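PDB 2IRM: mitogen-activated protein kinase kinase kinase 7 interacting protein 1 from Anopheles gambiae, which probably acts as an adapter that binds the kinase TAK1 and promotes its autophosphorylation, and contains a PP2C-like domain. Local coordinates for residues Asp8-Asn13 / Leu43-Asn48; Thr50-Ile55 / Ala157-Ile162; Ala74-Gly79 / Glu92-Ser97; Ser165-Gly170 / Gly260-Thr265; Arg176-Lys181 / Val190-Val195. All blocks are in the same frame, centred on the assembly; numbering follows the deposited sequence.

Contact 1: Asp8-Asn13 / Leu43-Asn48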
# COMPACT_ATOMS: atom_id res chain seq x y z
N ASP A 8 7.32 -12.40 -14.74
CA ASP A 8 8.30 -13.06 -15.59
C ASP A 8 9.60 -12.26 -15.62
O ASP A 8 10.69 -12.81 -15.55
CB ASP A 8 7.75 -13.21 -17.01
CG ASP A 8 6.83 -14.39 -17.15
OD1 ASP A 8 7.10 -15.44 -16.54
OD2 ASP A 8 5.80 -14.37 -17.84
N LEU A 9 9.46 -10.94 -15.72
CA LEU A 9 10.63 -10.04 -15.74
C LEU A 9 11.73 -10.50 -14.79
O LEU A 9 11.43 -10.98 -13.70
CB LEU A 9 10.22 -8.61 -15.38
CG LEU A 9 9.10 -7.96 -16.19
CD1 LEU A 9 8.91 -6.54 -15.73
CD2 LEU A 9 9.41 -8.00 -17.67
N LYS A 10 12.98 -10.32 -15.20
CA LYS A 10 14.12 -10.75 -14.40
C LYS A 10 14.03 -10.27 -12.95
O LYS A 10 13.51 -9.18 -12.69
CB LYS A 10 15.44 -10.29 -15.02
CG LYS A 10 16.60 -11.20 -14.68
CD LYS A 10 17.92 -10.70 -15.23
CE LYS A 10 18.62 -9.77 -14.26
NZ LYS A 10 20.02 -9.51 -14.70
N VAL A 11 14.53 -11.08 -12.02
CA VAL A 11 14.41 -10.79 -10.58
C VAL A 11 15.67 -10.22 -9.95
O VAL A 11 16.80 -10.60 -10.30
CB VAL A 11 13.93 -12.02 -9.77
CG1 VAL A 11 12.41 -12.13 -9.82
CG2 VAL A 11 14.62 -13.33 -10.25
N CYS A 12 15.46 -9.30 -9.01
CA CYS A 12 16.55 -8.57 -8.36
C CYS A 12 17.18 -9.38 -7.23
O CYS A 12 16.56 -9.60 -6.19
CB CYS A 12 16.07 -7.21 -7.83
SG CYS A 12 17.38 -6.14 -7.17
N ASN A 13 18.41 -9.83 -7.47
CA ASN A 13 19.20 -10.54 -6.46
C ASN A 13 19.70 -9.64 -5.32
O ASN A 13 20.40 -10.11 -4.41
CB ASN A 13 20.36 -11.30 -7.12
CG ASN A 13 20.95 -10.55 -8.31
OD1 ASN A 13 20.69 -9.36 -8.51
ND2 ASN A 13 21.75 -11.25 -9.11
N LEU A 43 9.67 -6.75 -8.41
CA LEU A 43 11.07 -6.43 -8.15
C LEU A 43 11.82 -6.68 -9.45
O LEU A 43 12.61 -7.62 -9.59
CB LEU A 43 11.62 -7.27 -6.99
CG LEU A 43 10.89 -8.54 -6.52
CD1 LEU A 43 10.39 -9.46 -7.66
CD2 LEU A 43 11.79 -9.31 -5.57
N CYS A 44 11.55 -5.80 -10.41
CA CYS A 44 11.76 -6.04 -11.82
C CYS A 44 13.02 -5.32 -12.29
O CYS A 44 13.23 -4.16 -11.95
CB CYS A 44 10.53 -5.52 -12.58
SG CYS A 44 8.86 -6.10 -11.98
N ILE A 45 13.86 -6.00 -13.07
CA ILE A 45 14.96 -5.31 -13.77
C ILE A 45 14.61 -5.21 -15.24
O ILE A 45 14.54 -6.23 -15.92
CB ILE A 45 16.33 -6.04 -13.66
CG1 ILE A 45 16.82 -6.06 -12.21
CG2 ILE A 45 17.38 -5.37 -14.51
CD1 ILE A 45 16.65 -7.38 -11.55
N SER A 46 14.38 -3.99 -15.71
CA SER A 46 14.04 -3.80 -17.11
C SER A 46 15.30 -3.74 -17.97
O SER A 46 15.29 -4.11 -19.14
CB SER A 46 13.22 -2.53 -17.30
OG SER A 46 13.99 -1.52 -17.94
N ASP A 47 16.39 -3.27 -17.35
CA ASP A 47 17.65 -3.00 -18.03
C ASP A 47 18.73 -2.71 -16.98
O ASP A 47 18.40 -2.43 -15.82
CB ASP A 47 17.47 -1.82 -19.00
CG ASP A 47 18.70 -0.95 -19.11
OD1 ASP A 47 19.67 -1.37 -19.78
OD2 ASP A 47 18.68 0.15 -18.52
N ASN A 48 20.00 -2.76 -17.39
CA ASN A 48 21.15 -2.34 -16.57
C ASN A 48 20.90 -1.15 -15.63
O ASN A 48 21.28 -1.19 -14.46
CB ASN A 48 22.35 -2.02 -17.47
CG ASN A 48 22.99 -3.25 -18.08
OD1 ASN A 48 22.83 -4.37 -17.58
ND2 ASN A 48 23.73 -3.05 -19.17
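K10, V11 and C12 face I45, C44 and L43 in turn, with a single bridge at V11-C44, where I45 N gives a hydrogen bond to K10 O (3.2 Å, N-H...O 161°) and C12 N reaches L43 O in a weak, bent one (3.4 Å, 137°). The side chain of I45 reaches across to the backbone of V11 and C12. Its CG1 is anti to the carbonyl carbon (chi1 -65°), and CD1 comes against the V11-C12 peptide, 3.4 Å from V11 C, 3.8 Å from C12 CB and 4.1 Å from the CE of K10. In the PP2C-type fold this is the margin of a β-sheet: strand 39-45 pairs through C44 with L52 of strand 50-59, and the N-terminal segment 8-13 lies along its other edge. V11 and L43 lie side by side and point the same way, CG1 of V11 being 4.0 Å from CD1 of L43. At the far end L9 turns its CD1 toward C44, meeting CB at 3.7 Å and lying near SG, the sulfur that is tied to C42 in a disulfide. L9 also touches L77, and the C12 side chain packs on Y53 of the next strand.

Contact 2: Thr50-Ile55 / Ala157-Ile162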
# COMPACT_ATOMS: atom_id res chain seq x y z
N THR A 50 17.63 0.64 -15.42
CA THR A 50 16.26 0.72 -14.93
C THR A 50 15.80 -0.53 -14.19
O THR A 50 15.96 -1.65 -14.68
CB THR A 50 15.27 1.01 -16.07
OG1 THR A 50 15.82 1.99 -16.95
CG2 THR A 50 13.95 1.51 -15.50
N SER A 51 15.22 -0.32 -13.02
CA SER A 51 14.58 -1.38 -12.25
C SER A 51 13.41 -0.82 -11.43
O SER A 51 13.41 0.35 -11.06
CB SER A 51 15.60 -2.07 -11.35
OG SER A 51 16.34 -1.12 -10.61
N LEU A 52 12.42 -1.66 -11.15
CA LEU A 52 11.22 -1.23 -10.45
C LEU A 52 10.96 -2.09 -9.22
O LEU A 52 11.04 -3.32 -9.27
CB LEU A 52 10.02 -1.33 -11.40
CG LEU A 52 8.90 -0.29 -11.41
CD1 LEU A 52 7.71 -0.85 -12.20
CD2 LEU A 52 8.46 0.16 -10.02
N TYR A 53 10.66 -1.43 -8.11
CA TYR A 53 10.19 -2.10 -6.90
C TYR A 53 8.86 -1.47 -6.50
O TYR A 53 8.76 -0.25 -6.31
CB TYR A 53 11.23 -2.00 -5.78
CG TYR A 53 12.62 -2.37 -6.24
CD1 TYR A 53 13.00 -3.70 -6.33
CD2 TYR A 53 13.53 -1.40 -6.61
CE1 TYR A 53 14.27 -4.05 -6.76
CE2 TYR A 53 14.80 -1.73 -7.05
CZ TYR A 53 15.16 -3.06 -7.13
OH TYR A 53 16.43 -3.39 -7.56
N ALA A 54 7.84 -2.31 -6.39
CA ALA A 54 6.48 -1.85 -6.17
C ALA A 54 5.68 -2.85 -5.37
O ALA A 54 5.84 -4.06 -5.53
CB ALA A 54 5.81 -1.59 -7.50
N ILE A 55 4.83 -2.34 -4.48
CA ILE A 55 3.79 -3.14 -3.85
C ILE A 55 2.46 -2.45 -4.08
O ILE A 55 2.32 -1.25 -3.85
CB ILE A 55 3.97 -3.34 -2.34
CG1 ILE A 55 5.39 -3.79 -2.00
CG2 ILE A 55 2.97 -4.37 -1.83
CD1 ILE A 55 5.68 -3.76 -0.52
N ALA A 157 -0.90 1.79 -3.50
CA ALA A 157 0.28 1.51 -4.32
C ALA A 157 1.52 2.21 -3.79
O ALA A 157 1.44 3.35 -3.34
CB ALA A 157 0.02 1.96 -5.75
N VAL A 158 2.66 1.53 -3.82
CA VAL A 158 3.94 2.21 -3.60
C VAL A 158 4.96 1.71 -4.60
O VAL A 158 5.27 0.52 -4.62
CB VAL A 158 4.49 2.00 -2.18
CG1 VAL A 158 4.70 0.52 -1.90
CG2 VAL A 158 5.78 2.78 -1.98
N LEU A 159 5.47 2.59 -5.45
CA LEU A 159 6.47 2.14 -6.40
C LEU A 159 7.72 2.98 -6.48
O LEU A 159 7.69 4.13 -6.88
CB LEU A 159 5.87 1.84 -7.79
CG LEU A 159 4.98 2.75 -8.63
CD1 LEU A 159 5.77 3.92 -9.20
CD2 LEU A 159 4.37 1.95 -9.78
N ALA A 160 8.82 2.37 -6.06
CA ALA A 160 10.16 2.94 -6.17
C ALA A 160 10.75 2.52 -7.50
O ALA A 160 10.74 1.34 -7.85
CB ALA A 160 11.04 2.46 -5.03
N LEU A 161 11.28 3.51 -8.23
CA LEU A 161 11.86 3.30 -9.55
C LEU A 161 13.30 3.79 -9.59
O LEU A 161 13.55 4.99 -9.67
CB LEU A 161 10.99 4.00 -10.61
CG LEU A 161 11.19 3.88 -12.13
CD1 LEU A 161 11.89 5.11 -12.67
CD2 LEU A 161 11.91 2.60 -12.56
N ILE A 162 14.25 2.87 -9.51
CA ILE A 162 15.67 3.23 -9.57
C ILE A 162 16.16 3.33 -11.01
O ILE A 162 16.43 2.31 -11.68
CB ILE A 162 16.57 2.27 -8.76
CG1 ILE A 162 16.00 2.05 -7.35
CG2 ILE A 162 18.01 2.80 -8.70
CD1 ILE A 162 16.80 1.09 -6.48
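Y53 and A160 form the middle hydrogen-bonded pair of two antiparallel strands, 50-55 and 157-162, in the core of one sheet of the PP2C β-sandwich. Y53 N gives a nearly straight bond to A160 O (2.8 Å, 170°) that arrives close to the C=O axis. The pairs I55-V158 and S51-I162 extend the pattern in both directions, though the return bond from I162 N to S51 O is weak.

The tyrosine shares its face of the sheet with S51, I55, V158, A160 and I162. Y53 CB lies 4.0 Å from A160 O. Chi1 (-49°) sets CG anti to the carbonyl carbon, and the ring beyond reaches toward I162, whose side chain it crosses at a slant. Y53 CD2 is 4.1 Å from I162 CD1, and Y53 CE2 meets I162 CD1 more closely at 3.5 Å. The isoleucine approaches the ring at its edge, with CG1 in the ring plane, so the contact is made by the rim and not over a face. At the tip, OH is hydrogen-bonded to NE of R353, and the ring also packs on L273; strands 268-274 and 344-354 of the other sheet thus meet this face.

L52, A54, L159 and L161 line the reverse face, toward the helices. There the CB atoms of A54 and L159 are apposed across the non-hydrogen-bonded pair, while L52 swings its CD2 toward the neighbouring strand to lie 3.8 Å from the CB of L159.

Contact 3: Ala74-Gly79 / Glu92-Ser97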
# COMPACT_ATOMS: atom_id res chain seq x y z
N ALA A 74 4.16 -1.60 -17.81
CA ALA A 74 4.05 -1.43 -19.25
C ALA A 74 4.24 0.02 -19.68
O ALA A 74 4.71 0.28 -20.78
CB ALA A 74 2.71 -1.95 -19.73
N GLU A 75 3.86 0.96 -18.82
CA GLU A 75 3.97 2.38 -19.17
C GLU A 75 5.34 2.96 -18.88
O GLU A 75 5.68 4.02 -19.41
CB GLU A 75 2.87 3.21 -18.52
CG GLU A 75 1.66 3.41 -19.43
CD GLU A 75 0.35 3.03 -18.75
OE1 GLU A 75 0.17 3.34 -17.55
OE2 GLU A 75 -0.51 2.41 -19.43
N LEU A 76 6.13 2.27 -18.05
CA LEU A 76 7.48 2.73 -17.76
C LEU A 76 8.46 1.61 -17.45
O LEU A 76 9.02 1.57 -16.36
CB LEU A 76 7.48 3.77 -16.62
CG LEU A 76 6.50 3.59 -15.46
CD1 LEU A 76 7.16 2.91 -14.27
CD2 LEU A 76 6.00 4.94 -15.08
N LEU A 77 8.69 0.72 -18.42
CA LEU A 77 9.72 -0.30 -18.29
C LEU A 77 10.32 -0.70 -19.64
O LEU A 77 11.46 -1.13 -19.68
CB LEU A 77 9.26 -1.47 -17.40
CG LEU A 77 9.37 -1.43 -15.87
CD1 LEU A 77 8.96 -2.76 -15.26
CD2 LEU A 77 10.77 -1.06 -15.39
N LEU A 78 9.56 -0.55 -20.72
CA LEU A 78 9.95 -1.11 -22.01
C LEU A 78 9.79 -0.14 -23.18
O LEU A 78 8.76 -0.12 -23.86
CB LEU A 78 9.16 -2.40 -22.29
CG LEU A 78 7.65 -2.23 -22.51
CD1 LEU A 78 6.89 -3.43 -21.95
CD2 LEU A 78 7.15 -0.94 -21.88
N GLY A 79 10.82 0.68 -23.41
CA GLY A 79 11.52 1.31 -22.30
C GLY A 79 11.42 2.80 -22.56
O GLY A 79 12.21 3.37 -23.31
N GLU A 92 7.13 13.23 -14.25
CA GLU A 92 5.96 13.36 -15.12
C GLU A 92 5.58 12.02 -15.76
O GLU A 92 4.39 11.73 -15.95
CB GLU A 92 6.20 14.43 -16.19
CG GLU A 92 4.97 14.82 -17.04
CD GLU A 92 3.74 15.21 -16.21
OE1 GLU A 92 3.88 15.57 -15.01
OE2 GLU A 92 2.62 15.14 -16.75
N LEU A 93 6.59 11.21 -16.06
CA LEU A 93 6.38 9.89 -16.63
C LEU A 93 5.59 9.02 -15.67
O LEU A 93 4.59 8.43 -16.07
CB LEU A 93 7.72 9.22 -16.96
CG LEU A 93 7.89 8.38 -18.23
CD1 LEU A 93 9.21 7.63 -18.15
CD2 LEU A 93 6.76 7.39 -18.46
N ILE A 94 6.03 8.95 -14.42
CA ILE A 94 5.31 8.17 -13.40
C ILE A 94 3.95 8.76 -13.03
O ILE A 94 3.01 8.02 -12.81
CB ILE A 94 6.16 7.82 -12.14
CG1 ILE A 94 7.36 8.76 -11.98
CG2 ILE A 94 6.72 6.41 -12.27
CD1 ILE A 94 8.51 8.15 -11.16
N ARG A 95 3.86 10.09 -13.01
CA ARG A 95 2.60 10.81 -12.75
C ARG A 95 1.55 10.44 -13.78
O ARG A 95 0.39 10.17 -13.44
CB ARG A 95 2.84 12.33 -12.76
CG ARG A 95 1.99 13.12 -11.75
CD ARG A 95 0.86 13.85 -12.43
NE ARG A 95 1.34 15.03 -13.15
CZ ARG A 95 0.78 15.52 -14.26
NH1 ARG A 95 -0.28 14.94 -14.79
NH2 ARG A 95 1.30 16.60 -14.84
N GLN A 96 1.96 10.42 -15.05
CA GLN A 96 1.10 10.00 -16.14
C GLN A 96 0.69 8.54 -16.02
O GLN A 96 -0.43 8.17 -16.39
CB GLN A 96 1.80 10.22 -17.48
CG GLN A 96 1.46 11.54 -18.15
CD GLN A 96 -0.05 11.76 -18.28
OE1 GLN A 96 -0.54 12.86 -18.02
NE2 GLN A 96 -0.79 10.72 -18.66
N SER A 97 1.58 7.71 -15.50
CA SER A 97 1.34 6.29 -15.41
C SER A 97 0.21 5.97 -14.44
O SER A 97 -0.57 5.04 -14.68
CB SER A 97 2.61 5.57 -14.99
OG SER A 97 2.46 4.18 -15.15
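L76 inserts its CD2 methyl against helix 87-108, between I94 and S97, just where the chain leaves helix 63-75; the two helices belong to the α-helical layer that flanks the β-sandwich of the PP2C-type fold. L76 CD2 lies 3.3 Å from CG2 of I94 and 3.4 Å from CB of S97, and the leucine and isoleucine side chains cross at about a right angle. L93 approaches from one turn before S97 in the helix: its CD2 sits 4.1 Å from CB of L76 and 3.7 Å from the carbonyl O of E75. L93, I94 and the CB of S97 thus surround L76, the residue just after helix 63-75.

A polar contact borders this group. The OG of S97, anti to its own backbone N and beside the carbonyl carbon (chi1 -169°), reaches the E75 carboxylate and gives a weak hydrogen bond of 3.4 Å to OE1 of E75. The backbone of S97 is held in its helix by a bond from its N to L93 O.

Further out, I94 and L93 have neighbours elsewhere in the fold. I94 points from its helix to the sheet, where its CG2 meets L159 and its CD1 meets the CB of Y168, and L93 packs on L81 and C84 of the loop that joins the helices. The next residue after L76 is L77, whose CD1 lies against L52 and whose carbonyl O accepts a hydrogen bond from OG of S46.

Contact 4: Ser165-Gly170 / Gly260-Thr265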
# COMPACT_ATOMS: atom_id res chain seq x y z
N SER A 165 21.34 5.34 -10.86
CA SER A 165 21.84 6.03 -9.66
C SER A 165 20.86 7.08 -9.09
O SER A 165 21.25 7.93 -8.28
CB SER A 165 23.23 6.65 -9.91
OG SER A 165 24.17 5.66 -10.30
N HIS A 166 19.60 7.00 -9.51
CA HIS A 166 18.58 7.92 -9.05
C HIS A 166 17.32 7.17 -8.63
O HIS A 166 16.83 6.30 -9.36
CB HIS A 166 18.22 8.93 -10.14
CG HIS A 166 19.17 10.08 -10.26
ND1 HIS A 166 19.34 11.01 -9.25
CD2 HIS A 166 19.97 10.47 -11.27
CE1 HIS A 166 20.22 11.92 -9.64
NE2 HIS A 166 20.62 11.61 -10.86
N LEU A 167 16.81 7.51 -7.45
CA LEU A 167 15.62 6.87 -6.93
C LEU A 167 14.42 7.80 -7.06
O LEU A 167 14.46 8.95 -6.63
CB LEU A 167 15.83 6.47 -5.47
CG LEU A 167 14.60 6.12 -4.64
CD1 LEU A 167 13.92 4.85 -5.14
CD2 LEU A 167 15.00 5.99 -3.18
N TYR A 168 13.35 7.27 -7.65
CA TYR A 168 12.11 8.01 -7.81
C TYR A 168 11.05 7.23 -7.09
O TYR A 168 11.10 6.00 -7.06
CB TYR A 168 11.76 8.12 -9.29
CG TYR A 168 12.72 8.98 -10.05
CD1 TYR A 168 13.96 8.49 -10.46
CD2 TYR A 168 12.41 10.30 -10.36
CE1 TYR A 168 14.86 9.28 -11.15
CE2 TYR A 168 13.30 11.11 -11.06
CZ TYR A 168 14.53 10.59 -11.45
OH TYR A 168 15.41 11.38 -12.13
N LEU A 169 10.08 7.93 -6.51
CA LEU A 169 9.10 7.25 -5.68
C LEU A 169 7.71 7.83 -5.89
O LEU A 169 7.48 9.02 -5.69
CB LEU A 169 9.53 7.35 -4.21
CG LEU A 169 8.87 6.48 -3.13
CD1 LEU A 169 7.52 7.05 -2.68
CD2 LEU A 169 8.75 5.01 -3.54
N GLY A 170 6.79 6.98 -6.30
CA GLY A 170 5.41 7.40 -6.49
C GLY A 170 4.54 6.52 -5.64
O GLY A 170 4.61 5.30 -5.74
N GLY A 260 11.24 12.96 -6.49
CA GLY A 260 12.02 12.80 -7.70
C GLY A 260 13.51 13.06 -7.68
O GLY A 260 13.96 14.18 -7.44
N GLY A 261 14.27 12.01 -7.95
CA GLY A 261 15.71 12.13 -8.15
C GLY A 261 16.52 12.14 -6.88
O GLY A 261 17.47 12.92 -6.76
N ILE A 262 16.16 11.28 -5.94
CA ILE A 262 16.97 11.04 -4.76
C ILE A 262 18.19 10.26 -5.21
O ILE A 262 18.10 9.08 -5.58
CB ILE A 262 16.20 10.25 -3.69
CG1 ILE A 262 14.96 11.04 -3.25
CG2 ILE A 262 17.10 9.95 -2.50
CD1 ILE A 262 13.78 10.16 -2.83
N GLN A 263 19.33 10.93 -5.20
CA GLN A 263 20.55 10.34 -5.70
C GLN A 263 21.06 9.33 -4.70
O GLN A 263 21.65 9.70 -3.68
CB GLN A 263 21.60 11.43 -5.98
CG GLN A 263 22.67 11.03 -7.00
CD GLN A 263 23.34 12.24 -7.67
OE1 GLN A 263 24.35 12.09 -8.35
NE2 GLN A 263 22.77 13.43 -7.47
N ILE A 264 20.81 8.05 -4.97
CA ILE A 264 21.32 6.97 -4.13
C ILE A 264 22.84 7.02 -4.04
O ILE A 264 23.56 6.79 -5.02
CB ILE A 264 20.83 5.58 -4.61
CG1 ILE A 264 20.88 5.49 -6.13
CG2 ILE A 264 19.40 5.34 -4.12
CD1 ILE A 264 20.85 4.07 -6.70
N THR A 265 23.31 7.35 -2.83
CA THR A 265 24.72 7.58 -2.53
C THR A 265 25.29 6.43 -1.70
O THR A 265 24.52 5.60 -1.21
CB THR A 265 24.90 8.90 -1.75
OG1 THR A 265 23.88 9.01 -0.75
CG2 THR A 265 24.83 10.10 -2.69
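A G1 β-bulge marks the pairing of strand 166-172 with strand 257-263, since G261 and I262 together face L167. The two strands are antiparallel but strongly twisted, the directions of their short segments here being 138° apart. L167 N donates to I262 O in a fairly straight bond (2.8 Å, 162°), and I262 N returns a bond to L167 O (3.0 Å) from within the carbonyl plane. The same L167 oxygen accepts a second, weak bond, from G261 N. G261 takes a positive phi (83°), a backbone conformation that glycine adopts readily.

The ring of Y168 lies against the bulge. G261 N sits over one of its faces, 3.3 Å above the plane and offset toward the rim, while G261 CA makes a CH-pi contact 4.1 Å from the ring centroid. Helix 87-108, through D87, V90 and K91, packs on the same tyrosine. Nearby, the H166 imidazole and the extended side chain of Q263 cross at a slant, H166 CE1 lying 3.7 Å from Q263 NE2.

L167 and I262 share the other side of the sheet, where L167 CB lies 4.0 Å from CG2 of I264. I264 closes the far end of the contact: its CG1 lies 3.3 Å from S165 O, and its N gives that oxygen a weak hydrogen bond. Strand 257-263 pairs with 166-172 as an outer strand of this sheet, and the double opposition of a glycine and its successor to one residue is the classic G1 bulge of twisted antiparallel sheets, here in a PP2C-type sandwich.

Contact 5: Arg176-Lys181 / Val190-Val195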
# COMPACT_ATOMS: atom_id res chain seq x y z
N ARG A 176 3.86 2.10 2.00
CA ARG A 176 4.87 3.04 2.50
C ARG A 176 6.30 2.72 2.07
O ARG A 176 6.65 1.56 1.88
CB ARG A 176 4.79 3.10 4.03
CG ARG A 176 5.45 4.33 4.67
CD ARG A 176 5.33 4.26 6.18
NE ARG A 176 3.94 4.19 6.64
CZ ARG A 176 3.58 3.78 7.85
NH1 ARG A 176 4.51 3.40 8.72
NH2 ARG A 176 2.29 3.75 8.20
N ALA A 177 7.11 3.77 1.95
CA ALA A 177 8.51 3.67 1.55
C ALA A 177 9.46 4.34 2.55
O ALA A 177 9.30 5.53 2.90
CB ALA A 177 8.69 4.27 0.18
N LEU A 178 10.46 3.58 3.00
CA LEU A 178 11.47 4.07 3.93
C LEU A 178 12.87 3.97 3.35
O LEU A 178 13.24 2.95 2.76
CB LEU A 178 11.43 3.27 5.24
CG LEU A 178 10.12 3.17 6.02
CD1 LEU A 178 10.33 2.48 7.36
CD2 LEU A 178 9.45 4.53 6.22
N LEU A 179 13.65 5.04 3.52
CA LEU A 179 15.08 5.00 3.20
C LEU A 179 15.89 4.98 4.47
O LEU A 179 15.66 5.78 5.39
CB LEU A 179 15.49 6.19 2.33
CG LEU A 179 16.76 6.10 1.46
CD1 LEU A 179 18.02 6.35 2.26
CD2 LEU A 179 16.88 4.79 0.70
N CYS A 180 16.85 4.08 4.53
CA CYS A 180 17.73 4.01 5.68
C CYS A 180 19.07 4.58 5.30
O CYS A 180 19.79 4.02 4.45
CB CYS A 180 17.86 2.58 6.18
SG CYS A 180 16.26 1.87 6.58
N LYS A 181 19.40 5.71 5.90
CA LYS A 181 20.70 6.33 5.72
C LYS A 181 21.54 6.16 6.97
O LYS A 181 21.02 6.12 8.09
CB LYS A 181 20.53 7.82 5.38
CG LYS A 181 20.63 8.14 3.90
CD LYS A 181 19.96 9.46 3.55
CE LYS A 181 20.48 9.99 2.21
NZ LYS A 181 19.46 10.78 1.46
N VAL A 190 16.16 6.55 9.78
CA VAL A 190 14.96 6.23 9.00
C VAL A 190 14.38 7.52 8.45
O VAL A 190 14.23 8.50 9.18
CB VAL A 190 13.90 5.51 9.87
CG1 VAL A 190 12.71 5.07 9.04
CG2 VAL A 190 14.52 4.32 10.58
N THR A 191 14.06 7.52 7.17
CA THR A 191 13.44 8.70 6.56
C THR A 191 12.39 8.32 5.51
O THR A 191 12.72 7.87 4.42
CB THR A 191 14.51 9.74 6.04
OG1 THR A 191 13.97 10.50 4.95
CG2 THR A 191 15.82 9.07 5.59
N GLN A 192 11.12 8.50 5.87
CA GLN A 192 9.98 8.14 5.01
C GLN A 192 9.86 9.02 3.77
O GLN A 192 9.67 10.23 3.88
CB GLN A 192 8.66 8.17 5.82
CG GLN A 192 7.40 7.86 5.00
CD GLN A 192 6.13 7.72 5.83
OE1 GLN A 192 6.16 7.37 7.02
NE2 GLN A 192 4.99 7.97 5.20
N LEU A 193 9.97 8.41 2.59
CA LEU A 193 9.77 9.14 1.32
C LEU A 193 8.30 9.14 0.92
O LEU A 193 7.82 10.05 0.22
CB LEU A 193 10.61 8.52 0.19
CG LEU A 193 12.13 8.37 0.23
CD1 LEU A 193 12.82 9.58 0.85
CD2 LEU A 193 12.50 7.10 0.96
N SER A 194 7.59 8.11 1.37
CA SER A 194 6.16 7.96 1.14
C SER A 194 5.35 9.01 1.92
O SER A 194 5.85 9.62 2.87
CB SER A 194 5.74 6.53 1.52
OG SER A 194 4.55 6.50 2.30
N VAL A 195 4.11 9.22 1.49
CA VAL A 195 3.17 10.02 2.25
C VAL A 195 1.93 9.18 2.48
O VAL A 195 1.26 8.77 1.53
CB VAL A 195 2.82 11.35 1.52
CG1 VAL A 195 1.47 11.89 1.98
CG2 VAL A 195 3.92 12.39 1.74
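The carbonyl oxygen of A177 is gripped by several groups of the segment 190-195. L193 N bonds to it at 3.0 Å, S194 N adds a weak bond at 3.5 Å, and CA of Q192 offers a C-H contact. Two residues on, L179 and T191 form a hydrogen-bonded antiparallel pair. L179 N reaches T191 O at 3.1 Å in a straight N-H...O line but from 46° out of the carbonyl plane, whereas T191 N meets L179 O in its plane.

R176 and Q192 pack against each other, and their polar ends bond elsewhere. Their chains cross at about a right angle, yet the guanidinium and amide planes are almost parallel, 4° apart. The meeting is alongside the arginine's aliphatic part: Q192 OE1 lies 3.3 Å from R176 CD, and the S194 OG is near CG. NE of R176 makes a salt bridge with D196, NH1 bonds to N294, and Q192 NE2 bonds to D196 as well, so that this aspartate joins the two side chains.

L178 has its CG anti to the carbonyl carbon (chi1 -55°), and the two methyls beyond it divide: CD1 lies 3.9 Å from CG1 of V190 and CD2 3.7 Å from CB of Q192. On the other side L179 CB meets CD2 of L193. L178, V190 and Q192 look toward helix 292-304, and L193 toward I262 of the other sheet. Strands 176-181 and 189-192 form a β-hairpin, which L193 and S194 follow, at the margin of a six-stranded antiparallel sheet, strand 189-192 being its outermost member, in the PP2C β-sandwich.

In the fold
The five contacts are spread over the β-sandwich and one helical layer of a single PP2C-type domain. Contacts 1, 2 and 4 all reach one sheet: strand 39-45 pairs with 50-59, 50-59 with 154-163, 154-163 with 166-172, and 166-172 with 257-263, with centres of contacts 1 and 4 about 18 Å apart. Contact 3 lies on the helical side, its centre about 11 Å from that of contact 2. Contact 5 is in the facing sheet, touching contact 4 through L169-A177. Along the chain contact 1 comes first; contact 3 is nested within contact 2, and contact 5 within contact 4. Helix layer, first sheet and second sheet are thus packed as successive layers.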